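Local coordinates for pseudopilin EpsI (Vibrio vulnificus, PDB 2RET), which probably acts as a minor pseudopilin of the periplasm-spanning pseudopilus in type II secretion, helping to export proteases and toxins from the periplasm, at residues Met15-Val20 with Val68-Thr73. The protein carries 2 engineered substitutions. Numbering follows the deposited sequence.
Engineered in segment 68-73: T73 (natural residue Glu).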
loop_
_atom_site.group_PDB
_atom_site.type_symbol
_atom_site.label_atom_id
_atom_site.label_comp_id
_atom_site.label_asym_id
_atom_site.label_seq_id
_atom_site.Cartn_x
_atom_site.Cartn_y
_atom_site.Cartn_z
HETATM N N MSE A 15 5.199 32.659 -9.561
HETATM C CA MSE A 15 6.059 31.521 -9.465
HETATM C C MSE A 15 6.866 31.532 -8.161
HETATM O O MSE A 15 6.977 30.521 -7.488
HETATM C CB MSE A 15 7.006 31.537 -10.666
HETATM C CG MSE A 15 7.987 30.397 -10.694
HETATM SE SE MSE A 15 9.030 30.388 -12.338
HETATM C CE MSE A 15 7.901 31.475 -13.555
ATOM N N PHE A 16 7.412 32.675 -7.824
ATOM C CA PHE A 16 8.187 32.800 -6.618
ATOM C C PHE A 16 7.351 32.741 -5.341
ATOM O O PHE A 16 7.784 32.082 -4.400
ATOM C CB PHE A 16 9.042 34.054 -6.651
ATOM C CG PHE A 16 10.036 34.083 -7.791
ATOM C CD1 PHE A 16 10.708 32.933 -8.197
ATOM C CD2 PHE A 16 10.321 35.280 -8.446
ATOM C CE1 PHE A 16 11.604 32.972 -9.240
ATOM C CE2 PHE A 16 11.238 35.322 -9.480
ATOM C CZ PHE A 16 11.877 34.182 -9.881
ATOM N N ALA A 17 6.193 33.425 -5.296
ATOM C CA ALA A 17 5.272 33.255 -4.165
ATOM C C ALA A 17 4.774 31.792 -4.012
ATOM O O ALA A 17 4.650 31.340 -2.895
ATOM C CB ALA A 17 4.075 34.283 -4.178
ATOM N N ALA A 18 4.514 31.075 -5.111
ATOM C CA ALA A 18 4.213 29.643 -5.071
ATOM C C ALA A 18 5.367 28.794 -4.491
ATOM O O ALA A 18 5.138 27.854 -3.732
ATOM C CB ALA A 18 3.818 29.137 -6.487
HETATM N N MSE A 19 6.612 29.115 -4.857
HETATM C CA MSE A 19 7.763 28.477 -4.271
HETATM C C MSE A 19 7.785 28.588 -2.742
HETATM O O MSE A 19 7.994 27.606 -2.075
HETATM C CB MSE A 19 9.049 29.040 -4.851
HETATM C CG MSE A 19 9.346 28.570 -6.265
HETATM SE SE MSE A 19 11.090 29.177 -6.894
HETATM C CE MSE A 19 12.290 27.915 -5.961
ATOM N N VAL A 20 7.597 29.786 -2.215
ATOM C CA VAL A 20 7.497 30.020 -0.797
ATOM C C VAL A 20 6.328 29.232 -0.141
ATOM O O VAL A 20 6.477 28.692 0.957
ATOM C CB VAL A 20 7.369 31.558 -0.522
ATOM C CG1 VAL A 20 7.014 31.861 0.975
ATOM C CG2 VAL A 20 8.657 32.278 -0.961
ATOM N N VAL A 68 -1.919 27.824 3.468
ATOM C CA VAL A 68 -0.674 28.564 3.403
ATOM C C VAL A 68 -0.917 29.672 2.358
ATOM O O VAL A 68 -1.262 29.392 1.200
ATOM C CB VAL A 68 0.508 27.690 2.951
ATOM C CG1 VAL A 68 1.827 28.529 2.904
ATOM C CG2 VAL A 68 0.682 26.451 3.880
ATOM N N SER A 69 -0.780 30.922 2.792
ATOM C CA SER A 69 -0.927 32.078 1.914
ATOM C C SER A 69 0.361 32.891 1.958
ATOM O O SER A 69 1.015 32.942 2.987
ATOM C CB SER A 69 -2.141 32.913 2.319
ATOM O OG SER A 69 -2.056 33.306 3.658
ATOM N N VAL A 70 0.732 33.477 0.821
ATOM C CA VAL A 70 1.966 34.257 0.640
ATOM C C VAL A 70 1.600 35.584 -0.052
ATOM O O VAL A 70 0.852 35.636 -1.030
ATOM C CB VAL A 70 3.076 33.461 -0.114
ATOM C CG1 VAL A 70 4.388 34.283 -0.258
ATOM C CG2 VAL A 70 3.374 32.107 0.591
ATOM N N ALA A 71 2.114 36.655 0.535
ATOM C CA ALA A 71 1.805 38.031 0.172
ATOM C C ALA A 71 3.109 38.851 0.116
ATOM O O ALA A 71 4.152 38.462 0.693
ATOM C CB ALA A 71 0.801 38.629 1.176
ATOM N N ALA A 72 3.028 39.994 -0.577
ATOM C CA ALA A 72 4.146 40.913 -0.753
ATOM C C ALA A 72 4.393 41.881 0.442
ATOM O O ALA A 72 5.473 42.483 0.582
ATOM C CB ALA A 72 3.922 41.661 -2.054
ATOM N N THR A 73 3.404 42.006 1.326
ATOM C CA THR A 73 3.556 42.743 2.590
ATOM C C THR A 73 2.751 42.086 3.703
ATOM O O THR A 73 1.993 41.171 3.447
ATOM C CB THR A 73 3.054 44.216 2.523
ATOM O OG1 THR A 73 1.627 44.216 2.613
ATOM C CG2 THR A 73 3.523 44.940 1.249
#
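A17 and V70 bring the backbones closest, their CA atoms 5.9 Å apart, where helix 8-30 lies against the end of strand 63-71; no hydrogen bond joins the two segments. The whole contact turns on V70, whose side chain stands up from the sheet and touches two residues one helical turn apart. V70 CG1, anti to the backbone N (chi1 -178°), reaches the CB of A17 at 3.9 Å. V70 CG2 lies 3.7 Å from V20 CG1 and also packs against the main chain of the helix, 3.8 Å from A17 O. V20 meets V70 obliquely, through CG1 alone among its methyls; likewise anti to its own N (chi1 170°), V20 CG1 bridges both branches, with V70 CG1 at 3.8 Å. The small A17 is consistent with the close CA approach. W49 of strand 47-56 packs on A17 and V20, I80 of strand 80-87 on A17 and V70, and L44 of strand 38-44 on V20, so the cluster continues into the neighbouring strands. F16 and M19 also reach EpsJ, the F16 ring edge-to-face with Y158 of EpsJ and M19 on A162 of EpsJ, while both still pack on L44; the selenium of M19 sits at the edge of the F16 ring, in its plane. In this soluble, periplasmic part of EpsI, the fragment's first helix packs over an antiparallel sheet, as in type IV pilin-like folds. All three touching residues are buried and aliphatic, which implies that mainly apolar packing and exclusion of water probably hold the segments together, the carbonyl O of A17 merely touching a V70 methyl.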